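Side-chain contacts in ADP-ribosylating toxin CARDS (Mycoplasma pneumoniae, PDB 4TLV), which transfers ADP-ribose from NAD(+) to multiple target proteins in vitro, disrupts respiratory epithelium and vacuolates mammalian cells, as the main virulence factor of its bacterium: residues A[102-107]-A[525-530]; A[220-225]-A[428-433]; A[314-317]-A[323-326]. All coordinates share one frame; numbering follows the deposited sequence.

Contact 1: A[102-107]-A[525-530]; sequences LMRQRQ and KWYFSR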
ATOM      1  N   LEU A 102      -2.319  12.933  17.456  1.00 15.25           N
ATOM      2  CA  LEU A 102      -3.064  13.817  18.349  1.00 17.82           C
ATOM      3  C   LEU A 102      -3.714  13.047  19.512  1.00 18.57           C
ATOM      4  O   LEU A 102      -3.664  13.493  20.659  1.00 20.12           O
ATOM      5  CB  LEU A 102      -4.098  14.628  17.576  1.00 16.06           C
ATOM      6  CG  LEU A 102      -3.492  15.588  16.537  1.00 16.59           C
ATOM      7  CD1 LEU A 102      -4.563  16.111  15.640  1.00 20.29           C
ATOM      8  CD2 LEU A 102      -2.734  16.731  17.214  1.00 21.88           C
ATOM      9  N   MET A 103      -4.324  11.901  19.218  1.00 17.33           N
ATOM     10  CA  MET A 103      -4.923  11.070  20.257  1.00 15.94           C
ATOM     11  C   MET A 103      -3.900  10.581  21.281  1.00 21.50           C
ATOM     12  O   MET A 103      -4.177  10.589  22.477  1.00 19.13           O
ATOM     13  CB  MET A 103      -5.706   9.895  19.655  1.00 20.60           C
ATOM     14  CG  MET A 103      -6.943  10.348  18.883  1.00 18.10           C
ATOM     15  SD  MET A 103      -7.985   8.966  18.386  1.00 23.55           S
ATOM     16  CE  MET A 103      -6.771   7.890  17.634  1.00 20.55           C
ATOM     17  N   ARG A 104      -2.721  10.158  20.830  1.00 15.38           N
ATOM     18  CA  ARG A 104      -1.714   9.676  21.771  1.00 16.09           C
ATOM     19  C   ARG A 104      -1.161  10.821  22.624  1.00 20.32           C
ATOM     20  O   ARG A 104      -0.763  10.603  23.764  1.00 19.07           O
ATOM     21  CB  ARG A 104      -0.545   8.986  21.065  1.00 15.58           C
ATOM     22  CG  ARG A 104      -0.903   7.710  20.302  1.00 15.42           C
ATOM     23  CD  ARG A 104      -1.735   6.714  21.118  1.00 16.64           C
ATOM     24  NE  ARG A 104      -1.105   6.284  22.377  1.00 18.06           N
ATOM     25  CZ  ARG A 104      -1.643   5.388  23.202  1.00 20.45           C
ATOM     26  NH1 ARG A 104      -2.798   4.821  22.897  1.00 18.39           N
ATOM     27  NH2 ARG A 104      -1.029   5.052  24.334  1.00 21.12           N
ATOM     28  N   GLN A 105      -1.104  12.027  22.059  1.00 18.65           N
ATOM     29  CA  GLN A 105      -0.571  13.180  22.791  1.00 21.84           C
ATOM     30  C   GLN A 105      -1.674  13.836  23.616  1.00 21.33           C
ATOM     31  O   GLN A 105      -1.441  14.849  24.270  1.00 27.06           O
ATOM     32  CB  GLN A 105       0.066  14.211  21.839  1.00 24.11           C
ATOM     33  CG  GLN A 105       1.276  13.696  21.044  1.00 24.53           C
ATOM     34  CD  GLN A 105       2.229  14.811  20.627  1.00 29.55           C
ATOM     35  OE1 GLN A 105       2.767  15.525  21.476  1.00 29.61           O
ATOM     36  NE2 GLN A 105       2.455  14.955  19.319  1.00 21.63           N
ATOM     37  N   ARG A 106      -2.876  13.270  23.554  1.00 18.63           N
ATOM     38  CA  ARG A 106      -4.032  13.744  24.317  1.00 22.64           C
ATOM     39  C   ARG A 106      -4.542  15.138  23.909  1.00 28.51           C
ATOM     40  O   ARG A 106      -4.852  15.978  24.758  1.00 26.04           O
ATOM     41  CB  ARG A 106      -3.731  13.670  25.826  1.00 25.41           C
ATOM     42  CG  ARG A 106      -3.416  12.247  26.288  1.00 31.15           C
ATOM     43  CD  ARG A 106      -2.743  12.206  27.661  1.00 37.91           C
ATOM     44  NE  ARG A 106      -2.533  10.828  28.102  1.00 50.90           N
ATOM     45  CZ  ARG A 106      -3.506   9.921  28.193  1.00 51.43           C
ATOM     46  NH1 ARG A 106      -4.755  10.249  27.871  1.00 49.92           N
ATOM     47  NH2 ARG A 106      -3.234   8.685  28.606  1.00 51.42           N
ATOM     48  N   GLN A 107      -4.668  15.368  22.607  1.00 21.49           N
ATOM     49  CA  GLN A 107      -5.098  16.668  22.104  1.00 20.39           C
ATOM     50  C   GLN A 107      -6.396  16.538  21.339  1.00 25.23           C
ATOM     51  O   GLN A 107      -6.663  17.272  20.390  1.00 28.30           O
ATOM     52  CB  GLN A 107      -3.994  17.288  21.245  1.00 23.19           C
ATOM     53  CG  GLN A 107      -2.686  17.451  22.020  1.00 22.75           C
ATOM     54  CD  GLN A 107      -1.483  17.778  21.143  1.00 38.64           C
ATOM     55  OE1 GLN A 107      -1.619  18.034  19.949  1.00 50.06           O
ATOM     56  NE2 GLN A 107      -0.295  17.776  21.743  1.00 42.74           N
ATOM     57  N   LYS A 525       5.820  -0.172  21.155  1.00 15.84           N
ATOM     58  CA  LYS A 525       4.947   0.584  20.237  1.00 14.71           C
ATOM     59  C   LYS A 525       5.331   2.057  20.084  1.00 17.07           C
ATOM     60  O   LYS A 525       5.535   2.760  21.079  1.00 14.63           O
ATOM     61  CB  LYS A 525       3.483   0.456  20.676  1.00 15.31           C
ATOM     62  CG  LYS A 525       3.008  -0.993  20.736  1.00 14.01           C
ATOM     63  CD  LYS A 525       1.509  -1.078  20.851  1.00 20.39           C
ATOM     64  CE  LYS A 525       1.058  -2.535  20.718  1.00 21.61           C
ATOM     65  NZ  LYS A 525      -0.400  -2.625  20.945  1.00 34.89           N
ATOM     66  N   TRP A 526       5.392   2.522  18.833  1.00 14.43           N
ATOM     67  CA  TRP A 526       5.830   3.879  18.518  1.00 12.92           C
ATOM     68  C   TRP A 526       4.883   4.547  17.523  1.00 14.64           C
ATOM     69  O   TRP A 526       4.188   3.871  16.764  1.00 11.37           O
ATOM     70  CB  TRP A 526       7.242   3.855  17.933  1.00 11.34           C
ATOM     71  CG  TRP A 526       8.215   3.184  18.821  1.00 14.29           C
ATOM     72  CD1 TRP A 526       8.466   1.842  18.900  1.00 15.08           C
ATOM     73  CD2 TRP A 526       9.057   3.811  19.789  1.00 14.30           C
ATOM     74  NE1 TRP A 526       9.417   1.596  19.862  1.00 14.79           N
ATOM     75  CE2 TRP A 526       9.804   2.789  20.419  1.00 15.97           C
ATOM     76  CE3 TRP A 526       9.262   5.138  20.183  1.00 15.01           C
ATOM     77  CZ2 TRP A 526      10.743   3.055  21.422  1.00 16.87           C
ATOM     78  CZ3 TRP A 526      10.205   5.404  21.184  1.00 16.71           C
ATOM     79  CH2 TRP A 526      10.925   4.365  21.791  1.00 14.12           C
ATOM     80  N   TYR A 527       4.862   5.875  17.529  1.00 14.16           N
ATOM     81  CA  TYR A 527       4.092   6.616  16.529  1.00 16.65           C
ATOM     82  C   TYR A 527       4.839   7.867  16.097  1.00 15.44           C
ATOM     83  O   TYR A 527       5.745   8.339  16.794  1.00 14.23           O
ATOM     84  CB  TYR A 527       2.692   6.961  17.050  1.00 16.50           C
ATOM     85  CG  TYR A 527       2.701   7.912  18.223  1.00 17.13           C
ATOM     86  CD1 TYR A 527       2.923   7.451  19.519  1.00 17.51           C
ATOM     87  CD2 TYR A 527       2.490   9.276  18.038  1.00 15.11           C
ATOM     88  CE1 TYR A 527       2.929   8.336  20.606  1.00 16.44           C
ATOM     89  CE2 TYR A 527       2.494  10.164  19.110  1.00 16.36           C
ATOM     90  CZ  TYR A 527       2.716   9.685  20.388  1.00 18.57           C
ATOM     91  OH  TYR A 527       2.721  10.570  21.447  1.00 20.71           O
ATOM     92  N   PHE A 528       4.470   8.389  14.929  1.00 14.78           N
ATOM     93  CA  PHE A 528       5.152   9.537  14.342  1.00 14.76           C
ATOM     94  C   PHE A 528       4.336  10.808  14.563  1.00 15.10           C
ATOM     95  O   PHE A 528       3.098  10.756  14.589  1.00 15.15           O
ATOM     96  CB  PHE A 528       5.365   9.309  12.837  1.00 13.02           C
ATOM     97  CG  PHE A 528       6.192   8.083  12.528  1.00 13.55           C
ATOM     98  CD1 PHE A 528       5.611   6.821  12.526  1.00 14.91           C
ATOM     99  CD2 PHE A 528       7.549   8.203  12.248  1.00 12.62           C
ATOM    100  CE1 PHE A 528       6.369   5.686  12.255  1.00 16.21           C
ATOM    101  CE2 PHE A 528       8.323   7.075  11.975  1.00 17.44           C
ATOM    102  CZ  PHE A 528       7.735   5.815  11.982  1.00 14.83           C
ATOM    103  N   SER A 529       5.036  11.931  14.728  1.00 14.37           N
ATOM    104  CA  SER A 529       4.407  13.235  14.991  1.00 16.98           C
ATOM    105  C   SER A 529       4.987  14.304  14.098  1.00 13.97           C
ATOM    106  O   SER A 529       6.205  14.416  13.970  1.00 17.16           O
ATOM    107  CB  SER A 529       4.643  13.689  16.442  1.00 18.99           C
ATOM    108  OG  SER A 529       4.174  12.732  17.365  1.00 21.71           O
ATOM    109  N   ARG A 530       4.120  15.117  13.504  1.00 13.19           N
ATOM    110  CA  ARG A 530       4.565  16.247  12.705  1.00 13.68           C
ATOM    111  C   ARG A 530       4.890  17.454  13.590  1.00 15.39           C
ATOM    112  O   ARG A 530       5.784  18.221  13.278  1.00 15.43           O
ATOM    113  CB  ARG A 530       3.498  16.625  11.651  1.00 15.27           C
ATOM    114  CG  ARG A 530       3.233  15.526  10.603  1.00 13.82           C
ATOM    115  CD  ARG A 530       1.988  15.857   9.774  1.00 14.38           C
ATOM    116  NE  ARG A 530       2.178  17.115   9.045  1.00 13.34           N
ATOM    117  CZ  ARG A 530       2.702  17.209   7.825  1.00 13.95           C
ATOM    118  NH1 ARG A 530       3.058  16.112   7.161  1.00 14.14           N
ATOM    119  NH2 ARG A 530       2.846  18.400   7.261  1.00 18.23           N
TER
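Arg-104, on the last turn of helix 92-104, lays its aliphatic root over one face of the Tyr-527 ring. CB stands 3.7 Å from the ring centroid and 24° off the ring normal, a CH-pi contact displaced toward the phenolic rim, so that its closest atom is CZ of Tyr-527, 3.4 Å from Arg-104 CB. Arg-104 CG follows along the CE1-CD1 flank, 3.9 Å from Tyr-527 CD1. Bends at chi2 and chi3 then carry the guanidinium off the tyrosine, its plane 64° from that of the ring. There NH1 is hydrogen-bonded to Gln-119 OE1, and NH2 to the carbonyl O of Tyr-549 and to a glycerol probably from the crystallisation liquor, which leaves the hydrocarbon part alone to meet the aromatic face.

The contact joins the mono-ADP-ribosyltransferase domain to the D3 beta-trefoil: the helix end belongs to the first, and strand 526-529, an outermost strand of its sheet, to the second. Tyr-527 projects from that strand toward the helix; chi1 of 65° tucks the ring between the two backbone arms of its own residue, facing the helix end, and its hydroxyl ends in a hydrogen bond with Asn-552.

At Gln-105 the side chain arrives near the plane of the phenol, at its edge, with CG 3.5 Å from Tyr-527 OH. From CG onward the chain is extended and brings the amide alongside Ser-529, where NE2 of Gln-105 lies 3.4 Å from OG of that serine. Both groups hydrogen-bond Asp-101, one helical turn back, and NE2 also bonds Asp-531, so carboxylates from both domains hold this amide. Arg-106 leaves the helix with positive phi in a Schellman motif, whose Gln-107 N to Leu-102 O bond measures 2.9 Å.

Contact 2: A[220-225]-A[428-433]; sequences VSEGTS and HAQFVT. With ACT (acetate ion), chain M.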
ATOM      1  N   VAL A 220     -14.784  -7.669  -1.717  1.00 12.43           N
ATOM      2  CA  VAL A 220     -14.463  -7.641  -3.147  1.00 12.99           C
ATOM      3  C   VAL A 220     -13.569  -8.800  -3.602  1.00  9.92           C
ATOM      4  O   VAL A 220     -12.789  -8.659  -4.548  1.00 10.76           O
ATOM      5  CB  VAL A 220     -13.900  -6.264  -3.599  1.00 11.82           C
ATOM      6  CG1 VAL A 220     -14.991  -5.198  -3.502  1.00 11.99           C
ATOM      7  CG2 VAL A 220     -12.648  -5.874  -2.766  1.00  8.93           C
ATOM      8  N   SER A 221     -13.709  -9.929  -2.904  1.00 10.39           N
ATOM      9  CA  SER A 221     -13.102 -11.220  -3.248  1.00 11.26           C
ATOM     10  C   SER A 221     -11.715 -11.414  -2.660  1.00 11.22           C
ATOM     11  O   SER A 221     -11.004 -10.451  -2.377  1.00 11.98           O
ATOM     12  CB  SER A 221     -13.064 -11.471  -4.761  1.00 14.18           C
ATOM     13  OG  SER A 221     -14.332 -11.246  -5.351  1.00 14.60           O
ATOM     14  N   GLU A 222     -11.366 -12.680  -2.460  1.00 11.13           N
ATOM     15  CA  GLU A 222     -10.070 -13.071  -1.930  1.00 10.20           C
ATOM     16  C   GLU A 222      -9.734 -12.379  -0.615  1.00 10.93           C
ATOM     17  O   GLU A 222      -8.580 -12.052  -0.345  1.00 10.46           O
ATOM     18  CB  GLU A 222      -8.980 -12.849  -2.968  1.00 12.08           C
ATOM     19  CG  GLU A 222      -9.085 -13.858  -4.090  1.00 15.04           C
ATOM     20  CD  GLU A 222      -8.043 -13.640  -5.155  1.00 15.47           C
ATOM     21  OE1 GLU A 222      -8.002 -12.528  -5.729  1.00 15.12           O
ATOM     22  OE2 GLU A 222      -7.274 -14.587  -5.399  1.00 17.96           O
ATOM     23  N   GLY A 223     -10.759 -12.187   0.204  1.00 10.85           N
ATOM     24  CA  GLY A 223     -10.563 -11.661   1.548  1.00 10.18           C
ATOM     25  C   GLY A 223     -10.463 -10.148   1.607  1.00  9.80           C
ATOM     26  O   GLY A 223     -10.298  -9.572   2.690  1.00 10.44           O
ATOM     27  N   THR A 224     -10.560  -9.505   0.454  1.00  9.32           N
ATOM     28  CA  THR A 224     -10.292  -8.072   0.342  1.00  9.94           C
ATOM     29  C   THR A 224     -11.498  -7.235   0.756  1.00 11.57           C
ATOM     30  O   THR A 224     -12.614  -7.525   0.348  1.00 13.10           O
ATOM     31  CB  THR A 224      -9.874  -7.721  -1.110  1.00 11.54           C
ATOM     32  OG1 THR A 224      -8.744  -8.520  -1.459  1.00 10.59           O
ATOM     33  CG2 THR A 224      -9.509  -6.249  -1.254  1.00  9.07           C
ATOM     34  N   SER A 225     -11.262  -6.221   1.592  1.00 12.41           N
ATOM     35  CA  SER A 225     -12.297  -5.273   2.003  1.00 13.26           C
ATOM     36  C   SER A 225     -12.207  -4.009   1.160  1.00 10.83           C
ATOM     37  O   SER A 225     -11.107  -3.553   0.859  1.00 11.76           O
ATOM     38  CB  SER A 225     -12.086  -4.866   3.472  1.00 12.30           C
ATOM     39  OG  SER A 225     -11.941  -5.992   4.307  1.00 14.75           O
ATOM     40  N   HIS A 428      -2.862 -21.376 -11.922  1.00 17.72           N
ATOM     41  CA  HIS A 428      -4.301 -21.278 -11.700  1.00 19.74           C
ATOM     42  C   HIS A 428      -4.781 -19.833 -11.742  1.00 15.99           C
ATOM     43  O   HIS A 428      -4.004 -18.906 -11.520  1.00 15.74           O
ATOM     44  CB  HIS A 428      -4.727 -22.039 -10.458  1.00 22.56           C
ATOM     45  CG  HIS A 428      -4.655 -23.529 -10.642  1.00 35.28           C
ATOM     46  ND1 HIS A 428      -4.977 -24.554  -9.818  1.00 40.55           N
ATOM     47  CD2 HIS A 428      -4.202 -24.104 -11.812  1.00 29.75           C
ATOM     48  CE1 HIS A 428      -4.708 -25.720 -10.499  1.00 37.58           C
ATOM     49  NE2 HIS A 428      -4.243 -25.421 -11.699  1.00 35.16           N
ATOM     50  N   ALA A 429      -6.054 -19.649 -12.070  1.00 14.25           N
ATOM     51  CA  ALA A 429      -6.536 -18.349 -12.529  1.00 14.80           C
ATOM     52  C   ALA A 429      -6.411 -17.252 -11.472  1.00 13.38           C
ATOM     53  O   ALA A 429      -6.201 -16.082 -11.805  1.00 11.46           O
ATOM     54  CB  ALA A 429      -7.998 -18.458 -13.002  1.00 13.97           C
ATOM     55  N   GLN A 430      -6.549 -17.615 -10.199  1.00  9.88           N
ATOM     56  CA  GLN A 430      -6.578 -16.565  -9.174  1.00 15.27           C
ATOM     57  C   GLN A 430      -5.220 -15.899  -8.970  1.00 12.23           C
ATOM     58  O   GLN A 430      -5.143 -14.802  -8.433  1.00 11.94           O
ATOM     59  CB  GLN A 430      -7.159 -17.063  -7.844  1.00 10.18           C
ATOM     60  CG  GLN A 430      -6.239 -17.975  -7.059  1.00 14.46           C
ATOM     61  CD  GLN A 430      -6.892 -18.410  -5.774  1.00 17.87           C
ATOM     62  OE1 GLN A 430      -6.304 -18.022  -4.651  1.00 14.48           O
ATOM     63  NE2 GLN A 430      -7.941 -19.071  -5.791  1.00 14.12           N
ATOM     64  N   PHE A 431      -4.146 -16.528  -9.433  1.00 12.66           N
ATOM     65  CA  PHE A 431      -2.853 -15.872  -9.298  1.00 14.54           C
ATOM     66  C   PHE A 431      -2.846 -14.475  -9.915  1.00 12.99           C
ATOM     67  O   PHE A 431      -2.265 -13.540  -9.358  1.00 13.61           O
ATOM     68  CB  PHE A 431      -1.686 -16.685  -9.878  1.00  9.83           C
ATOM     69  CG  PHE A 431      -0.371 -16.001  -9.679  1.00 10.68           C
ATOM     70  CD1 PHE A 431       0.170 -15.902  -8.415  1.00 13.52           C
ATOM     71  CD2 PHE A 431       0.286 -15.389 -10.734  1.00 12.13           C
ATOM     72  CE1 PHE A 431       1.378 -15.229  -8.212  1.00 11.55           C
ATOM     73  CE2 PHE A 431       1.482 -14.737 -10.530  1.00 15.39           C
ATOM     74  CZ  PHE A 431       2.020 -14.654  -9.261  1.00 12.55           C
ATOM     75  N   VAL A 432      -3.503 -14.316 -11.063  1.00 12.47           N
ATOM     76  CA  VAL A 432      -3.463 -13.041 -11.767  1.00 12.23           C
ATOM     77  C   VAL A 432      -4.543 -12.056 -11.305  1.00 11.69           C
ATOM     78  O   VAL A 432      -4.993 -11.198 -12.072  1.00 12.53           O
ATOM     79  CB  VAL A 432      -3.482 -13.239 -13.301  1.00 14.07           C
ATOM     80  CG1 VAL A 432      -2.247 -14.053 -13.725  1.00 13.75           C
ATOM     81  CG2 VAL A 432      -4.768 -13.926 -13.739  1.00 13.39           C
ATOM     82  N   THR A 433      -4.921 -12.174 -10.030  1.00  9.81           N
ATOM     83  CA  THR A 433      -5.815 -11.242  -9.366  1.00  9.77           C
ATOM     84  C   THR A 433      -5.174 -10.847  -8.032  1.00 11.55           C
ATOM     85  O   THR A 433      -4.324 -11.550  -7.527  1.00 11.72           O
ATOM     86  CB  THR A 433      -7.192 -11.875  -9.088  1.00 11.23           C
ATOM     87  OG1 THR A 433      -7.046 -12.938  -8.149  1.00 13.26           O
ATOM     88  CG2 THR A 433      -7.798 -12.438 -10.393  1.00 11.94           C
TER
HETATM   89  C   ACT M 607      -7.787 -22.941 -13.337  0.94 26.10           C
HETATM   90  O   ACT M 607      -7.651 -22.050 -12.464  0.94 20.83           O
HETATM   91  OXT ACT M 607      -8.591 -23.867 -13.081  0.94 25.76           O
HETATM   92  CH3 ACT M 607      -7.029 -22.901 -14.630  0.94 26.09           C
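A type I' beta turn from Ser-221 to Thr-224, within the region inferred to form the NAD(+)-binding pocket, meets the end of a short 3-10 turn of the D2 domain at residues 429-431. Glu-222, at the second position of the beta turn, reaches across to D2 with an extended side chain. Its OE1 comes to 2.6 Å from OG1 of Thr-433, and the two side chains meet at about a right angle. The threonine hydroxyl also lies 2.7 Å from the backbone O of Gln-430, and its one proton could serve either oxygen. In Thr-433, chi1 66° turns the hydroxyl back over its own main chain, within reach of both acceptors.

The second carboxylate oxygen, OE2 of Glu-222, rests against the aliphatic root of Gln-430, 3.5 Å from CB. Carboxylate and amide planes stand nearly perpendicular, 87° apart. The amide of Gln-430 is engaged elsewhere, with OE1 on the backbone N of Glu-273 and NE2 on the carbonyl of Glu-271, both in the KELED motif; Glu-271 in turn accepts the backbone N-H of Glu-222 through OE1. At the first residue of the 3-10 segment, Ala-429 N donates to O of an acetate ion at 2.9 Å; the ion, probably from the crystallisation liquor, is also hydrogen-bonded to His-163 ND1.

The beta turn is closed by the hydrogen bond from Thr-224 N to Ser-221 O, 3.0 Å, and Gly-223 follows Glu-222 with a second positive phi, the left-handed pair of backbone conformations that defines a type I' turn.

Contact 3: A[314-317]-A[323-326]; sequences IFFW and ICLK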
ATOM      1  N   ILE A 314       5.378 -21.439  -4.123  1.00 13.25           N
ATOM      2  CA  ILE A 314       4.039 -20.853  -4.064  1.00 14.26           C
ATOM      3  C   ILE A 314       4.095 -19.339  -3.867  1.00 13.54           C
ATOM      4  O   ILE A 314       4.706 -18.849  -2.918  1.00 13.78           O
ATOM      5  CB  ILE A 314       3.175 -21.479  -2.944  1.00 13.98           C
ATOM      6  CG1 ILE A 314       3.088 -23.012  -3.106  1.00 16.93           C
ATOM      7  CG2 ILE A 314       1.791 -20.780  -2.875  1.00 11.95           C
ATOM      8  CD1 ILE A 314       2.538 -23.506  -4.486  1.00 14.38           C
ATOM      9  N   PHE A 315       3.434 -18.612  -4.765  1.00 11.69           N
ATOM     10  CA  PHE A 315       3.411 -17.153  -4.727  1.00 11.08           C
ATOM     11  C   PHE A 315       1.979 -16.644  -4.791  1.00 10.00           C
ATOM     12  O   PHE A 315       1.078 -17.359  -5.227  1.00 12.01           O
ATOM     13  CB  PHE A 315       4.197 -16.545  -5.898  1.00 10.77           C
ATOM     14  CG  PHE A 315       5.661 -16.929  -5.913  1.00 14.64           C
ATOM     15  CD1 PHE A 315       6.056 -18.149  -6.443  1.00 15.44           C
ATOM     16  CD2 PHE A 315       6.624 -16.082  -5.397  1.00 14.52           C
ATOM     17  CE1 PHE A 315       7.389 -18.525  -6.461  1.00 16.50           C
ATOM     18  CE2 PHE A 315       7.972 -16.448  -5.406  1.00 14.63           C
ATOM     19  CZ  PHE A 315       8.351 -17.679  -5.943  1.00 13.45           C
ATOM     20  N   PHE A 316       1.780 -15.407  -4.347  1.00 11.56           N
ATOM     21  CA  PHE A 316       0.513 -14.728  -4.562  1.00 10.90           C
ATOM     22  C   PHE A 316       0.755 -13.264  -4.877  1.00 10.26           C
ATOM     23  O   PHE A 316       1.785 -12.698  -4.503  1.00 13.15           O
ATOM     24  CB  PHE A 316      -0.432 -14.901  -3.358  1.00 12.12           C
ATOM     25  CG  PHE A 316       0.098 -14.335  -2.066  1.00 11.25           C
ATOM     26  CD1 PHE A 316      -0.097 -12.993  -1.755  1.00 13.48           C
ATOM     27  CD2 PHE A 316       0.721 -15.154  -1.132  1.00 11.96           C
ATOM     28  CE1 PHE A 316       0.368 -12.466  -0.549  1.00 14.11           C
ATOM     29  CE2 PHE A 316       1.183 -14.637   0.082  1.00 13.00           C
ATOM     30  CZ  PHE A 316       1.013 -13.284   0.363  1.00 13.76           C
ATOM     31  N   TRP A 317      -0.199 -12.658  -5.574  1.00  9.21           N
ATOM     32  CA  TRP A 317      -0.132 -11.258  -5.942  1.00  9.84           C
ATOM     33  C   TRP A 317      -1.166 -10.572  -5.050  1.00 11.55           C
ATOM     34  O   TRP A 317      -2.337 -10.954  -5.065  1.00 11.24           O
ATOM     35  CB  TRP A 317      -0.495 -11.122  -7.423  1.00 11.04           C
ATOM     36  CG  TRP A 317      -0.377  -9.731  -8.015  1.00  9.83           C
ATOM     37  CD1 TRP A 317       0.560  -8.783  -7.724  1.00  8.55           C
ATOM     38  CD2 TRP A 317      -1.218  -9.174  -9.020  1.00 10.10           C
ATOM     39  NE1 TRP A 317       0.330  -7.641  -8.474  1.00 10.33           N
ATOM     40  CE2 TRP A 317      -0.748  -7.869  -9.289  1.00 11.06           C
ATOM     41  CE3 TRP A 317      -2.333  -9.650  -9.726  1.00 12.29           C
ATOM     42  CZ2 TRP A 317      -1.369  -7.027 -10.213  1.00 12.50           C
ATOM     43  CZ3 TRP A 317      -2.933  -8.826 -10.652  1.00 14.09           C
ATOM     44  CH2 TRP A 317      -2.453  -7.523 -10.886  1.00 12.24           C
ATOM     45  N   ILE A 323       4.199  -9.390  -5.425  1.00 11.25           N
ATOM     46  CA  ILE A 323       4.184 -10.837  -5.607  1.00 10.03           C
ATOM     47  C   ILE A 323       4.994 -11.439  -4.462  1.00 12.97           C
ATOM     48  O   ILE A 323       6.216 -11.270  -4.410  1.00 12.17           O
ATOM     49  CB  ILE A 323       4.816 -11.228  -6.969  1.00 10.59           C
ATOM     50  CG1 ILE A 323       4.046 -10.564  -8.111  1.00 13.46           C
ATOM     51  CG2 ILE A 323       4.846 -12.746  -7.130  1.00 11.22           C
ATOM     52  CD1 ILE A 323       4.810 -10.552  -9.451  1.00 17.97           C
ATOM     53  N   CYS A 324       4.318 -12.113  -3.533  1.00 11.07           N
ATOM     54  CA  CYS A 324       4.951 -12.575  -2.301  1.00 11.51           C
ATOM     55  C   CYS A 324       5.077 -14.089  -2.266  1.00 11.80           C
ATOM     56  O   CYS A 324       4.195 -14.798  -2.766  1.00 12.62           O
ATOM     57  CB  CYS A 324       4.121 -12.177  -1.079  1.00 10.58           C
ATOM     58  SG  CYS A 324       3.668 -10.450  -0.942  1.00 17.13           S
ATOM     59  N   LEU A 325       6.153 -14.578  -1.643  1.00 11.04           N
ATOM     60  CA  LEU A 325       6.283 -15.995  -1.306  1.00 14.59           C
ATOM     61  C   LEU A 325       5.264 -16.306  -0.226  1.00 15.45           C
ATOM     62  O   LEU A 325       5.047 -15.492   0.667  1.00 13.68           O
ATOM     63  CB  LEU A 325       7.661 -16.303  -0.731  1.00 17.03           C
ATOM     64  CG  LEU A 325       8.736 -16.904  -1.618  1.00 22.76           C
ATOM     65  CD1 LEU A 325       9.985 -17.242  -0.772  1.00 18.54           C
ATOM     66  CD2 LEU A 325       8.216 -18.144  -2.351  1.00 15.56           C
ATOM     67  N   LYS A 326       4.659 -17.488  -0.290  1.00 12.65           N
ATOM     68  CA  LYS A 326       3.619 -17.856   0.659  1.00 14.34           C
ATOM     69  C   LYS A 326       4.083 -17.828   2.113  1.00 15.20           C
ATOM     70  O   LYS A 326       3.403 -17.252   2.958  1.00 15.95           O
ATOM     71  CB  LYS A 326       3.048 -19.248   0.341  1.00 14.03           C
ATOM     72  CG  LYS A 326       2.084 -19.788   1.404  1.00 17.17           C
ATOM     73  CD  LYS A 326       1.693 -21.238   1.081  1.00 17.13           C
ATOM     74  CE  LYS A 326       0.905 -21.879   2.202  1.00 25.09           C
ATOM     75  NZ  LYS A 326      -0.352 -21.140   2.454  1.00 28.46           N
TER
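Strands 315-317 and 323-325 run antiparallel, their axes 151° apart, with Phe-316 and Cys-324 as the hydrogen-bonded pair: Cys-324 N to Phe-316 O is 2.8 Å and Phe-316 N to Cys-324 O 3.0 Å. Lys-326 N extends the ladder to Ile-314 O.

In Phe-316, chi1 61° tips the ring across the strand pair. Cys-324 CB sits over one face in a CH-pi contact, 3.9 Å from the ring centroid, and SG follows obliquely at 4.6 Å from that centroid in a sulfur-aromatic contact. On the other side of the sheet, Phe-315 and Leu-325 lie alongside each other, and Leu-325 CD2 makes a CH-pi contact over a face of the Phe-315 ring, 3.5 Å from CE2. Trp-317 and Ile-323 meet on that same side, where Trp-317 CD1 lies 3.9 Å from Ile-323 CG1. Ile-314 CG2 packs against Lys-326 CB at 3.8 Å, while the lysine ammonium runs on to a salt bridge with Asp-274.

Backbone hydrogen bonds of Ile-323 with Leu-337 and of Leu-325 with Leu-335 set strand 335-340 beside 323-325, so this beta hairpin belongs to the D2 beta-trefoil.

Overall arrangement
From the N terminus, the chain reaches helix 92-104 of the mono-ADP-ribosyltransferase domain, whose end opens the long loop that contact 1 closes against D3, 418 residues on. Inside that loop, 220-225 opens a second one, closed by contact 2 at 428-433 near the end of D2. Contact 3, a hairpin local to D2, is nested within both, so none of the loops cross. Contacts 2 and 3 touch, with centres about 12 Å apart, where Trp-317 and Phe-315 pack on residues 431-433. Contact 1 lies across the chain's centre, about 35 Å from contact 2 between centres. Contacts 1 and 2 thus tie the N-terminal catalytic part separately to D3 and D2.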